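Local coordinates for protein adenosine deaminase (Burkholderia ambifaria, PDB 4GXW) that binds a zinc ion in a TIM-barrel amidohydrolase fold and probably deaminates adenine, adenosine or a related purine, at residues A183-D188 and F211-H216; H112-W117 and R153-I158; E166-V171 and F199-R204. All coordinates share one frame; numbering follows the deposited sequence.

Contact 1: residues A183-D188 and F211-H216. With ZN (zinc ion), chain C.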
# COMPACT_ATOMS: atom_id res chain seq x y z
N ALA A 183 -11.51 0.58 -9.77
CA ALA A 183 -11.74 2.00 -9.54
C ALA A 183 -10.78 2.96 -10.25
O ALA A 183 -11.11 4.12 -10.44
CB ALA A 183 -11.74 2.29 -8.05
N GLY A 184 -9.59 2.49 -10.60
CA GLY A 184 -8.61 3.38 -11.18
C GLY A 184 -7.30 2.70 -11.43
O GLY A 184 -7.20 1.48 -11.24
N ILE A 185 -6.30 3.48 -11.83
CA ILE A 185 -4.97 2.95 -12.12
C ILE A 185 -3.90 3.54 -11.22
O ILE A 185 -4.05 4.63 -10.66
CB ILE A 185 -4.54 3.15 -13.60
CG1 ILE A 185 -4.41 4.64 -13.94
CG2 ILE A 185 -5.49 2.44 -14.55
CD1 ILE A 185 -3.59 4.90 -15.18
N GLY A 186 -2.80 2.80 -11.13
CA GLY A 186 -1.58 3.26 -10.48
C GLY A 186 -0.37 2.99 -11.37
O GLY A 186 -0.52 2.54 -12.52
N ILE A 187 0.82 3.29 -10.86
CA ILE A 187 2.07 2.96 -11.57
C ILE A 187 3.12 2.60 -10.53
O ILE A 187 3.28 3.29 -9.52
CB ILE A 187 2.55 4.11 -12.50
CG1 ILE A 187 3.76 3.66 -13.32
CG2 ILE A 187 2.89 5.38 -11.72
CD1 ILE A 187 4.07 4.59 -14.49
N ASP A 188 3.83 1.50 -10.76
CA ASP A 188 4.84 1.04 -9.82
C ASP A 188 5.97 0.28 -10.53
O ASP A 188 6.13 0.41 -11.74
CB ASP A 188 4.20 0.23 -8.67
CG ASP A 188 3.33 -0.92 -9.16
OD1 ASP A 188 3.76 -1.68 -10.04
OD2 ASP A 188 2.20 -1.07 -8.64
N PHE A 211 -11.88 6.93 -14.81
CA PHE A 211 -11.15 6.30 -13.71
C PHE A 211 -10.38 7.30 -12.87
O PHE A 211 -9.92 8.33 -13.38
CB PHE A 211 -10.20 5.23 -14.26
CG PHE A 211 -10.91 4.04 -14.85
CD1 PHE A 211 -11.64 3.19 -14.04
CD2 PHE A 211 -10.86 3.79 -16.22
CE1 PHE A 211 -12.32 2.10 -14.59
CE2 PHE A 211 -11.53 2.71 -16.77
CZ PHE A 211 -12.26 1.86 -15.96
N ARG A 212 -10.24 7.00 -11.59
CA ARG A 212 -9.31 7.73 -10.74
C ARG A 212 -7.89 7.24 -11.01
O ARG A 212 -7.70 6.18 -11.63
CB ARG A 212 -9.66 7.56 -9.26
CG ARG A 212 -10.92 8.29 -8.85
CD ARG A 212 -11.22 7.94 -7.43
NE ARG A 212 -12.18 8.77 -6.72
CZ ARG A 212 -13.38 8.35 -6.34
NH1 ARG A 212 -13.77 7.12 -6.62
NH2 ARG A 212 -14.19 9.17 -5.67
N THR A 213 -6.90 8.03 -10.60
CA THR A 213 -5.52 7.64 -10.80
C THR A 213 -4.66 7.97 -9.59
O THR A 213 -4.91 8.92 -8.85
CB THR A 213 -4.88 8.28 -12.08
OG1 THR A 213 -4.61 9.66 -11.86
CG2 THR A 213 -5.75 8.12 -13.33
N THR A 214 -3.63 7.16 -9.42
CA THR A 214 -2.61 7.38 -8.40
C THR A 214 -1.26 7.04 -9.03
O THR A 214 -1.21 6.51 -10.15
CB THR A 214 -2.87 6.56 -7.11
OG1 THR A 214 -1.93 6.94 -6.10
CG2 THR A 214 -2.80 5.07 -7.38
N ALA A 215 -0.16 7.34 -8.35
CA ALA A 215 1.17 7.05 -8.88
C ALA A 215 2.22 6.96 -7.80
O ALA A 215 2.25 7.82 -6.91
CB ALA A 215 1.59 8.12 -9.90
N HIS A 216 3.09 5.95 -7.88
CA HIS A 216 4.32 5.93 -7.10
C HIS A 216 5.23 7.04 -7.64
O HIS A 216 5.50 7.12 -8.85
CB HIS A 216 5.05 4.58 -7.24
CG HIS A 216 4.46 3.45 -6.44
ND1 HIS A 216 3.13 3.08 -6.52
CD2 HIS A 216 5.03 2.59 -5.56
CE1 HIS A 216 2.91 2.05 -5.72
NE2 HIS A 216 4.05 1.73 -5.12
ZN ZN C . 4.13 0.21 -3.45
O HOH W 1 -13.18 5.51 -9.28
O HOH W 2 0.70 3.80 -7.82
O HOH W 3 6.02 0.63 -3.08
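Opposite turns of the first torsion bring Asp-188 and His-216 together: in Asp-188 CG sits between the backbone N and the carbonyl carbon (chi1 54°), whereas in His-216 CG lies anti to the carbonyl carbon (chi1 -77°). Both lie at or near the C-terminal ends of parallel strands of the TIM barrel, 184-188 and 212-217, joined by helix 200-208 as a beta-alpha-beta unit. The CB of Asp-188 lies over the centre of the imidazole, 3.7 Å from the ring centroid, a CH-pi contact on one face. Its carboxylate is directed elsewhere, OD1 bonding to Asn-118. Four backbone hydrogen bonds hold the strands in register, among them Thr-214 N to Ile-185 O at 2.8 Å and His-216 N to Ile-187 O at 3.1 Å. On the face turned to helix 200-208, CG1 of Ile-185 packs alongside CG2 of Thr-213, and CG2 of Ile-187 meets CB of Ala-215 at 3.5 Å. The strands come close at Gly-184, whose CA lies 3.0 Å from the carbonyl oxygen of Arg-212. At the other end of the pair from the zinc a water donates to Ala-183 O and accepts from Arg-212 NH1. The imidazole is held at both nitrogens: in its plane, ND1 donates to a water that also accepts from Ile-187 N, which should fix the ring's rotation. His-35, His-37 and Asp-301 complete the metal site, where His-216 NE2 binds zinc at 2.3 Å and a water lies 2.0 Å from the metal.

Contact 2: residues H112-W117 and R153-I158; sequences HAEFFW and RLIPSI
One face of the Arg-153 guanidinium receives CE1 of His-112, 3.8 Å above the plane and displaced toward the rim, with imidazole and guanidinium turned 75° apart; the arginine group in turn meets the imidazole at its edge. Elsewhere on that edge NE2 of His-112 donates to Glu-114 OE2 at 2.7 Å, exactly in the ring plane and onto the anti lone pair of the oxygen. The carboxylate is further engaged by Arg-238 through OE1 and by Trp-340 N through OE2, which probably offsets the charge of this buried group. The Phe-116 ring has CG2 of Ile-155 at its edge, 3.8 Å from CD1, the two side chains lying side by side; it also packs against the zinc ligands His-35 and His-37. These groups decorate adjacent parallel strands of the TIM barrel, 110-117 and 151-159, whose alternating residues divide between its interior and the helical shell. Glu-114, Phe-116, Arg-153 and Ile-155 share the inner side. On the outer side, CD1 of Leu-154 touches both CE2 of Phe-115 at 3.6 Å and CB of Trp-117 at 3.9 Å. Helix 130-148 closes over Leu-154 and Trp-117. Five backbone hydrogen bonds join the strands, including Ile-155 N to Phe-115 O at 2.9 Å. The carbonyl oxygen of Ile-155 is gripped from opposite faces of its plane: by Trp-117 N at 3.3 Å and, in the conformer given here, one of two modelled, by the hydroxyl of Ser-157, whose OG donates at 2.9 Å.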
# COMPACT_ATOMS: atom_id res chain seq x y z
N HIS A 112 -11.83 -1.21 4.64
CA HIS A 112 -11.82 -0.88 3.23
C HIS A 112 -10.38 -0.93 2.75
O HIS A 112 -9.52 -0.24 3.31
CB HIS A 112 -12.41 0.52 3.02
CG HIS A 112 -12.38 0.99 1.59
ND1 HIS A 112 -13.34 0.63 0.67
CD2 HIS A 112 -11.50 1.79 0.94
CE1 HIS A 112 -13.04 1.18 -0.50
NE2 HIS A 112 -11.93 1.88 -0.36
N ALA A 113 -10.11 -1.75 1.74
CA ALA A 113 -8.76 -1.92 1.20
C ALA A 113 -8.75 -1.68 -0.31
O ALA A 113 -9.55 -2.27 -1.04
CB ALA A 113 -8.23 -3.32 1.50
N GLU A 114 -7.84 -0.84 -0.77
CA GLU A 114 -7.63 -0.65 -2.21
C GLU A 114 -6.24 -1.17 -2.50
O GLU A 114 -5.27 -0.72 -1.88
CB GLU A 114 -7.78 0.83 -2.58
CG GLU A 114 -9.08 1.41 -2.04
CD GLU A 114 -9.36 2.84 -2.46
OE1 GLU A 114 -8.59 3.41 -3.26
OE2 GLU A 114 -10.36 3.40 -1.97
N PHE A 115 -6.14 -2.13 -3.42
CA PHE A 115 -4.88 -2.85 -3.63
C PHE A 115 -4.46 -2.90 -5.09
O PHE A 115 -5.30 -2.86 -6.00
CB PHE A 115 -4.93 -4.24 -2.98
CG PHE A 115 -5.98 -5.16 -3.55
CD1 PHE A 115 -7.28 -5.15 -3.06
CD2 PHE A 115 -5.66 -6.06 -4.55
CE1 PHE A 115 -8.24 -6.03 -3.58
CE2 PHE A 115 -6.61 -6.93 -5.06
CZ PHE A 115 -7.91 -6.91 -4.59
N PHE A 116 -3.15 -2.97 -5.30
CA PHE A 116 -2.52 -2.91 -6.62
C PHE A 116 -2.29 -4.30 -7.22
O PHE A 116 -1.86 -5.23 -6.52
CB PHE A 116 -1.16 -2.22 -6.52
CG PHE A 116 -1.20 -0.80 -6.01
CD1 PHE A 116 -2.08 0.14 -6.52
CD2 PHE A 116 -0.34 -0.40 -4.98
CE1 PHE A 116 -2.09 1.45 -6.04
CE2 PHE A 116 -0.36 0.91 -4.51
CZ PHE A 116 -1.24 1.83 -5.04
N TRP A 117 -2.53 -4.42 -8.52
CA TRP A 117 -2.25 -5.64 -9.27
C TRP A 117 -1.73 -5.22 -10.63
O TRP A 117 -2.31 -4.33 -11.25
CB TRP A 117 -3.52 -6.47 -9.43
CG TRP A 117 -3.50 -7.46 -10.58
CD1 TRP A 117 -2.62 -8.50 -10.76
CD2 TRP A 117 -4.41 -7.51 -11.69
NE1 TRP A 117 -2.93 -9.19 -11.92
CE2 TRP A 117 -4.03 -8.60 -12.50
CE3 TRP A 117 -5.51 -6.74 -12.07
CZ2 TRP A 117 -4.70 -8.92 -13.67
CZ3 TRP A 117 -6.19 -7.07 -13.22
CH2 TRP A 117 -5.78 -8.15 -14.01
N ARG A 153 -11.40 -2.09 -3.31
CA ARG A 153 -11.29 -1.72 -4.72
C ARG A 153 -9.99 -2.28 -5.29
O ARG A 153 -8.98 -2.38 -4.59
CB ARG A 153 -11.28 -0.20 -4.91
CG ARG A 153 -12.50 0.52 -4.37
CD ARG A 153 -13.76 0.17 -5.15
NE ARG A 153 -14.92 0.92 -4.67
CZ ARG A 153 -15.67 0.56 -3.63
NH1 ARG A 153 -15.39 -0.54 -2.94
NH2 ARG A 153 -16.70 1.31 -3.27
N LEU A 154 -10.04 -2.63 -6.57
CA LEU A 154 -8.88 -3.10 -7.32
C LEU A 154 -8.31 -1.96 -8.16
O LEU A 154 -9.06 -1.24 -8.82
CB LEU A 154 -9.30 -4.25 -8.24
CG LEU A 154 -8.23 -4.85 -9.15
CD1 LEU A 154 -7.08 -5.40 -8.32
CD2 LEU A 154 -8.85 -5.94 -10.02
N ILE A 155 -6.99 -1.82 -8.12
CA ILE A 155 -6.29 -0.77 -8.85
C ILE A 155 -5.27 -1.42 -9.77
O ILE A 155 -4.12 -1.66 -9.38
CB ILE A 155 -5.62 0.25 -7.90
CG1 ILE A 155 -6.64 0.83 -6.92
CG2 ILE A 155 -4.92 1.36 -8.69
CD1 ILE A 155 -6.03 1.74 -5.84
N PRO A 156 -5.67 -1.74 -11.01
CA PRO A 156 -4.71 -2.25 -11.99
C PRO A 156 -3.59 -1.22 -12.14
O PRO A 156 -3.86 -0.02 -12.26
CB PRO A 156 -5.55 -2.38 -13.27
CG PRO A 156 -6.96 -2.58 -12.75
CD PRO A 156 -7.05 -1.68 -11.55
N SER A 157 -2.35 -1.69 -12.15
CA SER A 157 -1.21 -0.78 -12.06
C SER A 157 -0.21 -1.01 -13.17
O SER A 157 0.14 -2.15 -13.50
CB SER A 157 -0.54 -0.92 -10.69
OG SER A 157 -1.43 -0.52 -9.66
N ILE A 158 0.25 0.10 -13.72
CA ILE A 158 1.24 0.08 -14.78
C ILE A 158 2.58 -0.45 -14.27
O ILE A 158 3.02 -0.07 -13.18
CB ILE A 158 1.44 1.51 -15.33
CG1 ILE A 158 0.14 2.02 -15.96
CG2 ILE A 158 2.63 1.58 -16.27
CD1 ILE A 158 0.08 3.52 -16.09

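Contact 3: residues E166-V171 and F199-R204; sequences EAVAIV and FWKAYR
Two neighbouring helices of the outer shell of the TIM barrel, 164-176 and 200-208, meet here, each following a strand of the inner sheet; their short segments run nearly parallel, 11° apart with axes 8.2 Å from each other. Such a close approach rests on alanines. CB of Ala-167 touches CB of Ala-202 at 3.5 Å, and the second methyl also rests against the backbone of the first helix, 3.8 Å from Val-168 N. Toward the barrel, the same Ala-167 CB lies at the edge of the Phe-199 ring, 3.9 Å from CD1; Phe-199 occupies the N-cap position of its helix, and its ring reaches on to Ile-158 and Ile-187 of the strands beneath. On the outer side CG2 of Val-168 meets the aliphatic stem of Lys-201, 3.8 Å from CG. That stem is extended throughout, with CG anti to the backbone N (chi1 -166°), and its methylenes pass across the valine. One turn further along, CG2 of Val-171 packs on the carbonyl oxygen of Ala-202 at 3.5 Å. The interface is thus made mainly of methyl groups, a ring edge and a lysine's methylenes, which implies that shape and apolar burial, rather than directional bonding, join this pair of helices.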
# COMPACT_ATOMS: atom_id res chain seq x y z
N GLU A 166 2.16 -0.71 -23.10
CA GLU A 166 1.56 -1.71 -22.22
C GLU A 166 0.63 -1.02 -21.23
O GLU A 166 -0.39 -1.57 -20.82
CB GLU A 166 2.62 -2.54 -21.49
CG GLU A 166 3.44 -3.46 -22.39
CD GLU A 166 2.64 -4.57 -23.05
OE1 GLU A 166 1.51 -4.88 -22.61
OE2 GLU A 166 3.16 -5.17 -24.02
N ALA A 167 0.98 0.21 -20.85
CA ALA A 167 0.16 1.00 -19.94
C ALA A 167 -1.18 1.36 -20.60
O ALA A 167 -2.23 1.22 -19.98
CB ALA A 167 0.92 2.26 -19.49
N VAL A 168 -1.13 1.79 -21.86
CA VAL A 168 -2.35 2.05 -22.61
C VAL A 168 -3.20 0.77 -22.72
O VAL A 168 -4.42 0.82 -22.59
CB VAL A 168 -2.04 2.64 -24.01
CG1 VAL A 168 -3.31 2.75 -24.87
CG2 VAL A 168 -1.39 4.01 -23.85
N ALA A 169 -2.54 -0.37 -22.93
CA ALA A 169 -3.24 -1.65 -23.02
C ALA A 169 -4.06 -1.94 -21.76
O ALA A 169 -5.17 -2.49 -21.84
CB ALA A 169 -2.26 -2.79 -23.33
N ILE A 170 -3.54 -1.58 -20.59
CA ILE A 170 -4.27 -1.78 -19.34
C ILE A 170 -5.59 -1.02 -19.32
O ILE A 170 -6.64 -1.57 -18.94
CB ILE A 170 -3.43 -1.36 -18.13
CG1 ILE A 170 -2.24 -2.30 -17.96
CG2 ILE A 170 -4.28 -1.30 -16.86
CD1 ILE A 170 -1.26 -1.85 -16.92
N VAL A 171 -5.54 0.25 -19.72
CA VAL A 171 -6.76 1.05 -19.73
C VAL A 171 -7.76 0.48 -20.73
O VAL A 171 -8.96 0.43 -20.45
CB VAL A 171 -6.47 2.55 -19.99
CG1 VAL A 171 -7.76 3.34 -19.90
CG2 VAL A 171 -5.47 3.08 -18.96
N PHE A 199 4.47 8.00 -19.29
CA PHE A 199 3.18 7.29 -19.28
C PHE A 199 1.98 8.24 -19.37
O PHE A 199 0.87 7.90 -18.95
CB PHE A 199 3.12 6.40 -18.03
CG PHE A 199 4.26 5.42 -17.99
CD1 PHE A 199 4.16 4.22 -18.67
CD2 PHE A 199 5.45 5.74 -17.36
CE1 PHE A 199 5.22 3.33 -18.70
CE2 PHE A 199 6.52 4.84 -17.38
CZ PHE A 199 6.39 3.64 -18.04
N TRP A 200 2.20 9.41 -19.96
CA TRP A 200 1.15 10.41 -20.08
C TRP A 200 -0.09 9.87 -20.78
O TRP A 200 -1.22 10.20 -20.41
CB TRP A 200 1.66 11.67 -20.81
CG TRP A 200 1.97 11.46 -22.26
CD1 TRP A 200 3.19 11.13 -22.80
CD2 TRP A 200 1.07 11.56 -23.36
NE1 TRP A 200 3.09 11.02 -24.16
CE2 TRP A 200 1.79 11.28 -24.53
CE3 TRP A 200 -0.30 11.87 -23.47
CZ2 TRP A 200 1.20 11.29 -25.81
CZ3 TRP A 200 -0.88 11.88 -24.72
CH2 TRP A 200 -0.13 11.59 -25.88
N LYS A 201 0.09 9.03 -21.80
CA LYS A 201 -1.05 8.58 -22.59
C LYS A 201 -2.02 7.71 -21.79
O LYS A 201 -3.24 7.89 -21.87
CB LYS A 201 -0.56 7.85 -23.84
CG LYS A 201 -1.63 7.64 -24.88
CD LYS A 201 -1.03 7.10 -26.18
CE LYS A 201 -2.09 6.71 -27.16
NZ LYS A 201 -1.44 6.11 -28.34
N ALA A 202 -1.47 6.79 -21.00
CA ALA A 202 -2.31 5.91 -20.21
C ALA A 202 -3.10 6.69 -19.17
O ALA A 202 -4.27 6.39 -18.92
CB ALA A 202 -1.46 4.84 -19.54
N TYR A 203 -2.46 7.70 -18.57
CA TYR A 203 -3.15 8.53 -17.59
C TYR A 203 -4.25 9.36 -18.23
O TYR A 203 -5.36 9.44 -17.69
CB TYR A 203 -2.15 9.38 -16.76
CG TYR A 203 -1.54 8.56 -15.65
CD1 TYR A 203 -0.50 7.67 -15.89
CD2 TYR A 203 -2.04 8.64 -14.36
CE1 TYR A 203 0.02 6.88 -14.87
CE2 TYR A 203 -1.52 7.86 -13.34
CZ TYR A 203 -0.50 6.98 -13.61
OH TYR A 203 -0.00 6.21 -12.59
N ARG A 204 -3.97 9.95 -19.39
CA ARG A 204 -5.00 10.66 -20.15
C ARG A 204 -6.19 9.75 -20.44
O ARG A 204 -7.35 10.12 -20.22
CB ARG A 204 -4.45 11.17 -21.48
CG ARG A 204 -5.50 11.81 -22.38
CD ARG A 204 -5.04 11.85 -23.82
NE ARG A 204 -5.02 10.51 -24.42
CZ ARG A 204 -4.68 10.26 -25.68
NH1 ARG A 204 -4.31 11.25 -26.48
NH2 ARG A 204 -4.69 9.01 -26.13

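The three contacts illustrate how a barrel is built in layers. Contacts 1 and 2 belong to one parallel sheet: strands 151-159 and 184-188 are neighbours in it, with probable hydrogen bonds from Ile-158 N to Gly-186 O and from Asp-188 N to Ile-158 O. Both are buried, rely on backbone bonding, and lie at or near the zinc site. Contact 3 lies farther out, its centre about 21 Å from the centre of the chain, is largely buried yet has Lys-201 exposed, and is mainly apolar. It joins the helices that follow the strands of residues 153-158 and 183-188. Tyr-203 bridges the layers, its hydroxyl probably bonded to Thr-214 O of contact 1 while its ring packs on Ile-158 of contact 2.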